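Local coordinates for Sts-2 protein (Mus musculus, PDB 3D4I) that hydrolyses phosphate esters in an acid-dependent manner through its histidine phosphatase domain, the part described here, and probably counters CBL-mediated down-regulation of receptor tyrosine kinases, at residues A[51-55]-A[139-145]; A[29-34]-A[58-62]; A[117-122]-A[152-157]. All blocks are in the same frame, centred on the assembly; numbering follows the deposited sequence. Where two conformers were deposited one is given.

Contact 1. Residues A[51-55]-A[139-145]; sequences LPRRS and TFLTLEE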
loop_
_atom_site.group_PDB
_atom_site.type_symbol
_atom_site.label_atom_id
_atom_site.label_comp_id
_atom_site.label_asym_id
_atom_site.label_seq_id
_atom_site.Cartn_x
_atom_site.Cartn_y
_atom_site.Cartn_z
ATOM N N LEU A 51 -4.864 4.808 -16.987
ATOM C CA LEU A 51 -5.416 6.144 -16.806
ATOM C C LEU A 51 -6.831 6.208 -17.400
ATOM O O LEU A 51 -7.109 5.534 -18.414
ATOM C CB LEU A 51 -4.533 7.201 -17.469
ATOM C CG LEU A 51 -3.069 7.301 -17.037
ATOM C CD1 LEU A 51 -2.336 8.389 -17.833
ATOM C CD2 LEU A 51 -2.978 7.561 -15.540
ATOM N N PRO A 52 -7.726 7.001 -16.771
ATOM C CA PRO A 52 -9.085 7.229 -17.274
ATOM C C PRO A 52 -9.093 7.797 -18.676
ATOM O O PRO A 52 -8.221 8.597 -19.014
ATOM C CB PRO A 52 -9.648 8.291 -16.322
ATOM C CG PRO A 52 -8.847 8.209 -15.096
ATOM C CD PRO A 52 -7.484 7.708 -15.494
ATOM N N ARG A 53 -10.079 7.392 -19.480
ATOM C CA ARG A 53 -10.325 8.027 -20.781
ATOM C C ARG A 53 -10.562 9.509 -20.552
ATOM O O ARG A 53 -11.359 9.894 -19.690
ATOM C CB ARG A 53 -11.525 7.398 -21.499
ATOM C CG ARG A 53 -11.168 6.291 -22.490
ATOM C CD ARG A 53 -10.868 6.855 -23.884
ATOM N NE ARG A 53 -10.346 5.844 -24.809
ATOM C CZ ARG A 53 -9.081 5.420 -24.831
ATOM N NH1 ARG A 53 -8.193 5.905 -23.966
ATOM N NH2 ARG A 53 -8.700 4.502 -25.713
ATOM N N ARG A 54 -9.849 10.331 -21.307
ATOM C CA ARG A 54 -9.801 11.759 -21.033
ATOM C C ARG A 54 -9.990 12.559 -22.311
ATOM O O ARG A 54 -9.804 12.041 -23.424
ATOM C CB ARG A 54 -8.468 12.120 -20.337
ATOM C CG ARG A 54 -8.429 13.497 -19.660
ATOM C CD ARG A 54 -7.548 13.524 -18.385
ATOM N NE ARG A 54 -7.612 14.816 -17.703
ATOM C CZ ARG A 54 -7.282 15.051 -16.426
ATOM N NH1 ARG A 54 -6.863 14.084 -15.621
ATOM N NH2 ARG A 54 -7.396 16.276 -15.943
ATOM N N SER A 55 -10.402 13.813 -22.146
ATOM C CA SER A 55 -10.385 14.773 -23.240
ATOM C C SER A 55 -8.943 15.199 -23.476
ATOM O O SER A 55 -8.144 15.264 -22.532
ATOM C CB SER A 55 -11.266 15.989 -22.929
ATOM O OG SER A 55 -11.241 16.305 -21.546
ATOM N N THR A 139 -8.964 21.797 -16.858
ATOM C CA THR A 139 -8.478 20.471 -17.167
ATOM C C THR A 139 -8.961 19.362 -16.213
ATOM O O THR A 139 -8.520 18.219 -16.325
ATOM C CB THR A 139 -6.922 20.500 -17.386
ATOM O OG1 THR A 139 -6.576 19.675 -18.503
ATOM C CG2 THR A 139 -6.129 20.090 -16.131
ATOM N N PHE A 140 -9.894 19.672 -15.314
ATOM C CA PHE A 140 -10.570 18.608 -14.560
ATOM C C PHE A 140 -11.294 17.680 -15.547
ATOM O O PHE A 140 -11.770 18.115 -16.610
ATOM C CB PHE A 140 -11.609 19.159 -13.572
ATOM C CG PHE A 140 -11.052 20.091 -12.520
ATOM C CD1 PHE A 140 -9.877 19.787 -11.842
ATOM C CD2 PHE A 140 -11.736 21.256 -12.183
ATOM C CE1 PHE A 140 -9.372 20.648 -10.883
ATOM C CE2 PHE A 140 -11.254 22.124 -11.205
ATOM C CZ PHE A 140 -10.067 21.824 -10.555
ATOM N N LEU A 141 -11.379 16.403 -15.200
ATOM C CA LEU A 141 -12.318 15.515 -15.867
ATOM C C LEU A 141 -13.733 16.040 -15.672
ATOM O O LEU A 141 -14.094 16.481 -14.578
ATOM C CB LEU A 141 -12.200 14.093 -15.317
ATOM C CG LEU A 141 -11.143 13.124 -15.832
ATOM C CD1 LEU A 141 -9.855 13.286 -15.068
ATOM C CD2 LEU A 141 -11.672 11.706 -15.671
ATOM N N THR A 142 -14.525 16.023 -16.748
ATOM C CA THR A 142 -15.919 16.417 -16.661
ATOM C C THR A 142 -16.644 15.291 -15.951
ATOM O O THR A 142 -16.129 14.174 -15.873
ATOM C CB THR A 142 -16.554 16.609 -18.076
ATOM O OG1 THR A 142 -16.219 15.479 -18.885
ATOM C CG2 THR A 142 -16.029 17.864 -18.747
ATOM N N LEU A 143 -17.838 15.576 -15.444
ATOM C CA LEU A 143 -18.667 14.550 -14.803
ATOM C C LEU A 143 -19.004 13.383 -15.736
ATOM O O LEU A 143 -19.083 12.220 -15.300
ATOM C CB LEU A 143 -19.939 15.180 -14.222
ATOM C CG LEU A 143 -19.721 16.347 -13.249
ATOM C CD1 LEU A 143 -21.028 16.920 -12.737
ATOM C CD2 LEU A 143 -18.844 15.943 -12.072
ATOM N N GLU A 144 -19.176 13.693 -17.026
ATOM C CA GLU A 144 -19.448 12.677 -18.040
ATOM C C GLU A 144 -18.251 11.754 -18.230
ATOM O O GLU A 144 -18.406 10.529 -18.270
ATOM C CB GLU A 144 -19.887 13.321 -19.373
ATOM C CG GLU A 144 -21.250 14.003 -19.289
ATOM C CD GLU A 144 -21.995 14.049 -20.623
ATOM O OE1 GLU A 144 -21.336 14.181 -21.694
ATOM O OE2 GLU A 144 -23.249 13.954 -20.594
ATOM N N GLU A 145 -17.062 12.354 -18.312
ATOM C CA GLU A 145 -15.800 11.618 -18.387
ATOM C C GLU A 145 -15.570 10.730 -17.163
ATOM O O GLU A 145 -15.104 9.598 -17.293
ATOM C CB GLU A 145 -14.621 12.584 -18.592
ATOM C CG GLU A 145 -14.494 13.053 -20.042
ATOM C CD GLU A 145 -13.592 14.263 -20.230
ATOM O OE1 GLU A 145 -13.076 14.845 -19.242
ATOM O OE2 GLU A 145 -13.410 14.646 -21.398
HETATM O O HOH W 1 -11.966 17.118 -19.141
#
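A capping box, opening the helix that begins at Leu143, meets the extended, irregular segment 51-55 here, in the histidine phosphatase domain. Thr139 lies beside the long side chain of Arg54, whose guanidinium is held by a salt bridge to Asp64 and a cation-pi contact with Phe61. Phe140 directs its ring away, into an edge-to-face contact with Phe126, and leaves its carbonyl to face the other segment through water. Leu141, well suited to a buried position between a proline and the flat side of an arginine, places CD2 4.0 Å from Pro52 CB, while its CD1 lies over one face of the Arg54 guanidinium. Leu98 of helix 98-111 touches Pro52, Arg54 and Leu141 alike. Thr142 is the N-cap: its short hydroxyl can reach the exposed backbone amides of the first turn, and OG1 accepts from Glu145 N at 3.3 Å. Glu145 completes the box, since its OE1 accepts a hydrogen bond from Thr142 N at 3.1 Å. Because a glutamate has two carboxylate oxygens, the same residue can also bind the opposing loop: Ser55 OG donates to Glu145 OE2 at 2.7 Å. A single water, HOH 1, joins the two sides, lying 2.5 Å from Glu145 OE1, 2.6 Å from Ser55 OG and 2.7 Å from Phe140 O.

Contact 2. Residues A[29-34]-A[58-62]; sequences WLQQCT and IKDFE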
loop_
_atom_site.group_PDB
_atom_site.type_symbol
_atom_site.label_atom_id
_atom_site.label_comp_id
_atom_site.label_asym_id
_atom_site.label_seq_id
_atom_site.Cartn_x
_atom_site.Cartn_y
_atom_site.Cartn_z
ATOM N N TRP A 29 6.969 12.957 -14.151
ATOM C CA TRP A 29 6.249 11.660 -14.119
ATOM C C TRP A 29 5.534 11.345 -15.451
ATOM O O TRP A 29 5.574 10.219 -15.911
ATOM C CB TRP A 29 5.262 11.601 -12.927
ATOM C CG TRP A 29 4.006 12.383 -13.183
ATOM C CD1 TRP A 29 3.817 13.716 -12.984
ATOM C CD2 TRP A 29 2.784 11.886 -13.760
ATOM N NE1 TRP A 29 2.560 14.077 -13.373
ATOM C CE2 TRP A 29 1.901 12.977 -13.858
ATOM C CE3 TRP A 29 2.354 10.616 -14.193
ATOM C CZ2 TRP A 29 0.606 12.853 -14.368
ATOM C CZ3 TRP A 29 1.063 10.487 -14.705
ATOM C CH2 TRP A 29 0.205 11.602 -14.787
ATOM N N LEU A 30 4.874 12.329 -16.057
ATOM C CA LEU A 30 4.083 12.061 -17.277
ATOM C C LEU A 30 4.945 11.634 -18.473
ATOM O O LEU A 30 4.572 10.728 -19.231
ATOM C CB LEU A 30 3.127 13.213 -17.613
ATOM C CG LEU A 30 2.175 13.032 -18.811
ATOM C CD1 LEU A 30 1.309 11.785 -18.613
ATOM C CD2 LEU A 30 1.303 14.284 -19.012
ATOM N N GLN A 31 6.108 12.260 -18.616
ATOM C CA GLN A 31 7.064 11.879 -19.668
ATOM C C GLN A 31 7.673 10.504 -19.407
ATOM O O GLN A 31 7.986 9.799 -20.346
ATOM C CB GLN A 31 8.167 12.936 -19.854
ATOM C CG GLN A 31 7.677 14.265 -20.434
ATOM C CD GLN A 31 6.844 15.050 -19.463
ATOM O OE1 GLN A 31 7.226 15.221 -18.315
ATOM N NE2 GLN A 31 5.680 15.500 -19.901
ATOM N N GLN A 32 7.816 10.114 -18.134
ATOM C CA GLN A 32 8.283 8.764 -17.781
ATOM C C GLN A 32 7.367 7.652 -18.283
ATOM O O GLN A 32 7.831 6.555 -18.599
ATOM C CB GLN A 32 8.456 8.612 -16.251
ATOM C CG GLN A 32 9.513 9.566 -15.672
ATOM C CD GLN A 32 9.522 9.588 -14.154
ATOM O OE1 GLN A 32 9.350 8.564 -13.513
ATOM N NE2 GLN A 32 9.741 10.754 -13.587
ATOM N N CYS A 33 6.073 7.923 -18.321
ATOM C CA CYS A 33 5.084 6.874 -18.569
ATOM C C CYS A 33 4.376 7.023 -19.912
ATOM O O CYS A 33 3.326 6.430 -20.115
ATOM C CB CYS A 33 4.068 6.801 -17.404
ATOM S SG CYS A 33 2.945 8.213 -17.220
ATOM N N THR A 34 4.998 7.786 -20.825
ATOM C CA THR A 34 4.488 8.029 -22.181
ATOM C C THR A 34 5.453 7.393 -23.173
ATOM O O THR A 34 6.642 7.706 -23.173
ATOM C CB THR A 34 4.370 9.569 -22.463
ATOM O OG1 THR A 34 3.499 10.169 -21.498
ATOM C CG2 THR A 34 3.812 9.856 -23.860
ATOM N N ILE A 58 -3.705 11.911 -23.251
ATOM C CA ILE A 58 -2.846 11.765 -22.065
ATOM C C ILE A 58 -2.317 13.092 -21.484
ATOM O O ILE A 58 -2.002 13.169 -20.296
ATOM C CB ILE A 58 -1.646 10.816 -22.409
ATOM C CG1 ILE A 58 -1.054 10.153 -21.169
ATOM C CG2 ILE A 58 -0.578 11.540 -23.257
ATOM C CD1 ILE A 58 0.011 9.103 -21.492
ATOM N N LYS A 59 -2.223 14.123 -22.325
ATOM C CA LYS A 59 -1.565 15.381 -21.944
ATOM C C LYS A 59 -2.244 16.189 -20.830
ATOM O O LYS A 59 -1.590 16.992 -20.171
ATOM C CB LYS A 59 -1.321 16.277 -23.174
ATOM C CG LYS A 59 0.127 16.303 -23.655
ATOM C CD LYS A 59 0.349 17.420 -24.686
ATOM C CE LYS A 59 1.684 18.147 -24.488
ATOM N NZ LYS A 59 1.652 19.075 -23.309
ATOM N N ASP A 60 -3.543 15.981 -20.618
ATOM C CA ASP A 60 -4.278 16.733 -19.592
ATOM C C ASP A 60 -3.995 16.289 -18.152
ATOM O O ASP A 60 -4.308 17.007 -17.197
ATOM C CB ASP A 60 -5.780 16.691 -19.880
ATOM C CG ASP A 60 -6.181 17.545 -21.077
ATOM O OD1 ASP A 60 -5.336 18.304 -21.611
ATOM O OD2 ASP A 60 -7.361 17.445 -21.490
ATOM N N PHE A 61 -3.392 15.110 -17.993
ATOM C CA PHE A 61 -2.984 14.619 -16.678
ATOM C C PHE A 61 -1.816 15.407 -16.087
ATOM O O PHE A 61 -1.570 15.348 -14.883
ATOM C CB PHE A 61 -2.639 13.138 -16.751
ATOM C CG PHE A 61 -3.820 12.255 -17.017
ATOM C CD1 PHE A 61 -4.655 11.846 -15.975
ATOM C CD2 PHE A 61 -4.092 11.807 -18.312
ATOM C CE1 PHE A 61 -5.744 11.023 -16.224
ATOM C CE2 PHE A 61 -5.186 10.967 -18.566
ATOM C CZ PHE A 61 -6.006 10.573 -17.530
ATOM N N GLU A 62 -1.121 16.150 -16.948
ATOM C CA GLU A 62 -0.012 17.048 -16.579
ATOM C C GLU A 62 -0.243 17.644 -15.180
ATOM O O GLU A 62 0.562 17.431 -14.273
ATOM C CB GLU A 62 0.146 18.146 -17.665
ATOM C CG GLU A 62 0.939 19.390 -17.247
ATOM C CD GLU A 62 1.008 20.470 -18.326
ATOM O OE1 GLU A 62 0.012 20.699 -19.049
ATOM O OE2 GLU A 62 2.067 21.119 -18.432
#
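Two short helical pieces run past each other in opposite senses: the CA atoms of Leu30 and Glu62 are 6.5 Å apart, and those of Thr34 and Ile58 8.2 Å. They join helix 29-32 to the loop leading to helix 69-85 of the histidine phosphatase domain. Helix 29-32 is barely more than a turn, and Cys33 already leaves helical geometry; within the segment its amide makes weak bonds, Cys33 N to Trp29 O at 3.4 Å and to Leu30 O at 3.3 Å. The facing piece is 3-10 in character, with weak bonds from Phe61 N to Ile58 O (3.3 Å) and from Glu62 N to Lys59 O (3.4 Å). Beyond the helix, Thr34 turns its hydroxyl back, OG1 donating to Leu30 O at 2.6 Å, which ties the departing chain to the helix. Leu30 is the central side chain. Its CA-to-CB bond points toward the 3-10 turn, and its branched end spreads over it: CD1 is 3.8 Å from Ile58 CG1, and CD2 is 3.7 Å from both Ile58 O and Glu62 N. Ile58 answers with a fully extended side chain, whose CD1 comes within 3.6 Å of Thr34 OG1. At the other end the large Trp29 indole fills the space beside Phe61, CH2 lying 3.8 Å from Phe61 CB and CZ2 3.4 Å from Phe61 O, with that carbonyl at the ring edge. The phenyl of Phe61 leads away, into a cation-pi contact with Arg54. The two segments therefore share no mutual hydrogen bonds; they are matched by shape and by burial of hydrocarbon.

Contact 3. Residues A[117-122]-A[152-157]; sequences LKIRVE and NVDLDY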
loop_
_atom_site.group_PDB
_atom_site.type_symbol
_atom_site.label_atom_id
_atom_site.label_comp_id
_atom_site.label_asym_id
_atom_site.label_seq_id
_atom_site.Cartn_x
_atom_site.Cartn_y
_atom_site.Cartn_z
ATOM N N LEU A 117 -24.240 5.335 -2.877
ATOM C CA LEU A 117 -23.958 6.763 -2.763
ATOM C C LEU A 117 -23.248 7.295 -3.992
ATOM O O LEU A 117 -22.264 6.704 -4.439
ATOM C CB LEU A 117 -23.105 7.039 -1.522
ATOM C CG LEU A 117 -23.641 6.514 -0.194
ATOM C CD1 LEU A 117 -22.666 6.800 0.955
ATOM C CD2 LEU A 117 -25.010 7.142 0.094
ATOM N N LYS A 118 -23.730 8.417 -4.514
ATOM C CA LYS A 118 -23.044 9.116 -5.584
ATOM C C LYS A 118 -22.061 10.123 -5.023
ATOM O O LYS A 118 -22.351 10.821 -4.038
ATOM C CB LYS A 118 -24.029 9.863 -6.501
ATOM C CG LYS A 118 -25.199 9.047 -6.998
ATOM C CD LYS A 118 -25.900 9.751 -8.154
ATOM C CE LYS A 118 -27.283 9.172 -8.362
ATOM N NZ LYS A 118 -27.234 7.704 -8.653
ATOM N N ILE A 119 -20.915 10.232 -5.685
ATOM C CA ILE A 119 -19.898 11.194 -5.300
ATOM C C ILE A 119 -20.337 12.557 -5.763
ATOM O O ILE A 119 -20.580 12.764 -6.956
ATOM C CB ILE A 119 -18.516 10.848 -5.901
ATOM C CG1 ILE A 119 -18.009 9.493 -5.363
ATOM C CG2 ILE A 119 -17.506 11.989 -5.639
ATOM C CD1 ILE A 119 -16.924 8.838 -6.246
ATOM N N ARG A 120 -20.436 13.488 -4.815
ATOM C CA ARG A 120 -20.789 14.860 -5.128
ATOM C C ARG A 120 -19.531 15.672 -5.341
ATOM O O ARG A 120 -18.797 15.942 -4.388
ATOM C CB ARG A 120 -21.629 15.451 -4.005
ATOM C CG ARG A 120 -23.050 14.931 -4.062
ATOM C CD ARG A 120 -23.666 14.805 -2.698
ATOM N NE ARG A 120 -25.093 14.517 -2.813
ATOM C CZ ARG A 120 -25.923 14.420 -1.784
ATOM N NH1 ARG A 120 -25.472 14.569 -0.549
ATOM N NH2 ARG A 120 -27.209 14.175 -2.000
ATOM N N VAL A 121 -19.285 16.056 -6.590
ATOM C CA VAL A 121 -18.062 16.796 -6.885
ATOM C C VAL A 121 -18.276 18.266 -6.552
ATOM O O VAL A 121 -19.176 18.931 -7.103
ATOM C CB VAL A 121 -17.561 16.582 -8.337
ATOM C CG1 VAL A 121 -16.282 17.407 -8.607
ATOM C CG2 VAL A 121 -17.290 15.116 -8.599
ATOM N N GLU A 122 -17.460 18.746 -5.622
ATOM C CA GLU A 122 -17.561 20.102 -5.104
ATOM C C GLU A 122 -16.262 20.863 -5.337
ATOM O O GLU A 122 -15.323 20.744 -4.556
ATOM C CB GLU A 122 -17.913 20.095 -3.602
ATOM C CG GLU A 122 -18.052 21.514 -2.961
ATOM C CD GLU A 122 -18.996 22.435 -3.746
ATOM O OE1 GLU A 122 -20.192 22.126 -3.780
ATOM O OE2 GLU A 122 -18.540 23.458 -4.326
ATOM N N ASN A 152 -19.174 6.819 -9.929
ATOM C CA ASN A 152 -20.593 7.056 -9.715
ATOM C C ASN A 152 -20.828 8.474 -9.194
ATOM O O ASN A 152 -21.257 8.664 -8.060
ATOM C CB ASN A 152 -21.197 6.006 -8.769
ATOM C CG ASN A 152 -22.719 6.091 -8.685
ATOM O OD1 ASN A 152 -23.363 6.698 -9.542
ATOM N ND2 ASN A 152 -23.299 5.478 -7.653
ATOM N N VAL A 153 -20.523 9.455 -10.040
ATOM C CA VAL A 153 -20.659 10.880 -9.717
ATOM C C VAL A 153 -22.124 11.357 -9.764
ATOM O O VAL A 153 -22.958 10.758 -10.445
ATOM C CB VAL A 153 -19.769 11.731 -10.653
ATOM C CG1 VAL A 153 -20.331 13.137 -10.823
ATOM C CG2 VAL A 153 -18.319 11.773 -10.153
ATOM N N ASP A 154 -22.429 12.419 -9.020
ATOM C CA ASP A 154 -23.781 12.968 -8.970
ATOM C C ASP A 154 -23.993 14.046 -10.046
ATOM O O ASP A 154 -23.536 15.185 -9.916
ATOM C CB ASP A 154 -24.104 13.507 -7.568
ATOM C CG ASP A 154 -25.595 13.795 -7.370
ATOM O OD1 ASP A 154 -26.331 13.912 -8.382
ATOM O OD2 ASP A 154 -26.028 13.910 -6.198
ATOM N N LEU A 155 -24.706 13.680 -11.107
ATOM C CA LEU A 155 -24.966 14.608 -12.208
ATOM C C LEU A 155 -25.980 15.699 -11.844
ATOM O O LEU A 155 -26.043 16.740 -12.511
ATOM C CB LEU A 155 -25.393 13.847 -13.473
ATOM C CG LEU A 155 -24.457 12.726 -13.938
ATOM C CD1 LEU A 155 -25.013 12.036 -15.167
ATOM C CD2 LEU A 155 -23.036 13.224 -14.216
ATOM N N ASP A 156 -26.755 15.456 -10.785
ATOM C CA ASP A 156 -27.752 16.400 -10.284
ATOM C C ASP A 156 -27.195 17.388 -9.286
ATOM O O ASP A 156 -27.845 18.400 -8.986
ATOM C CB ASP A 156 -28.915 15.669 -9.608
ATOM C CG ASP A 156 -29.677 14.779 -10.553
ATOM O OD1 ASP A 156 -29.745 15.101 -11.767
ATOM O OD2 ASP A 156 -30.222 13.757 -10.066
ATOM N N TYR A 157 -26.008 17.099 -8.746
ATOM C CA TYR A 157 -25.453 17.931 -7.689
ATOM C C TYR A 157 -25.156 19.314 -8.229
ATOM O O TYR A 157 -24.632 19.451 -9.338
ATOM C CB TYR A 157 -24.190 17.306 -7.062
ATOM C CG TYR A 157 -23.606 18.142 -5.951
ATOM C CD1 TYR A 157 -24.354 18.433 -4.812
ATOM C CD2 TYR A 157 -22.314 18.651 -6.040
ATOM C CE1 TYR A 157 -23.841 19.210 -3.797
ATOM C CE2 TYR A 157 -21.778 19.427 -5.014
ATOM C CZ TYR A 157 -22.558 19.701 -3.897
ATOM O OH TYR A 157 -22.054 20.470 -2.887
HETATM O O HOH W 2 -21.157 16.055 -8.803
#
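Ile119 pairs with Val153 in a single parallel bridge, and both its backbone polar atoms are satisfied there: Ile119 N donates to Asn152 O at 2.9 Å, and Ile119 O accepts from Asp154 N at 2.8 Å. Farther along, water 2 replaces direct pairing, accepting from Val121 N at 2.9 Å and donating to Asp154 O at 2.8 Å. Asp154 uses OD1 for an Asx turn, accepting from Asp156 N at 2.9 Å, and OD2 for a salt bridge with Arg120 NE, 3.6 Å away. The methylene CB of Arg120 makes a CH-pi contact over the Tyr157 ring. Tyr157 OH donates to Glu122 OE1 at 2.6 Å, an oxygen that also accepts from Ala160 N; Asn152 ND2 is held by Glu114 O. Beneath, the compact Val121 and Val153 touch through their CG2 atoms (3.8 Å). Segment 152-157 thus adds one rung beyond the edge strand 119-121, whose Arg120 backbone is hydrogen-bonded to Val92 and Ala94 of strand 89-94, in the sheet of the alpha/beta histidine phosphatase fold.

Contacts 1 and 2 have centres 14 Å apart and touch through the loop that supplies a segment to each: Arg54 NH1 lies 3.2 Å from Phe61 CD1, and Pro52 O 3.3 Å from Phe61 CZ. Contact 3 is equally far from contact 1, on its other flank: Leu143 CD2 packs 3.4 Å from Val153 CG1 and 3.9 Å from Val121 CG2. Contacts 2 and 3 do not meet, their centres lying 27 Å apart and their nearest atoms about 14 Å. Contact 1 therefore bridges the sheet edge and the loop region. None of the three contains a bound ligand; in this family the catalytic pocket lies at the C-terminal ends of the central parallel strands.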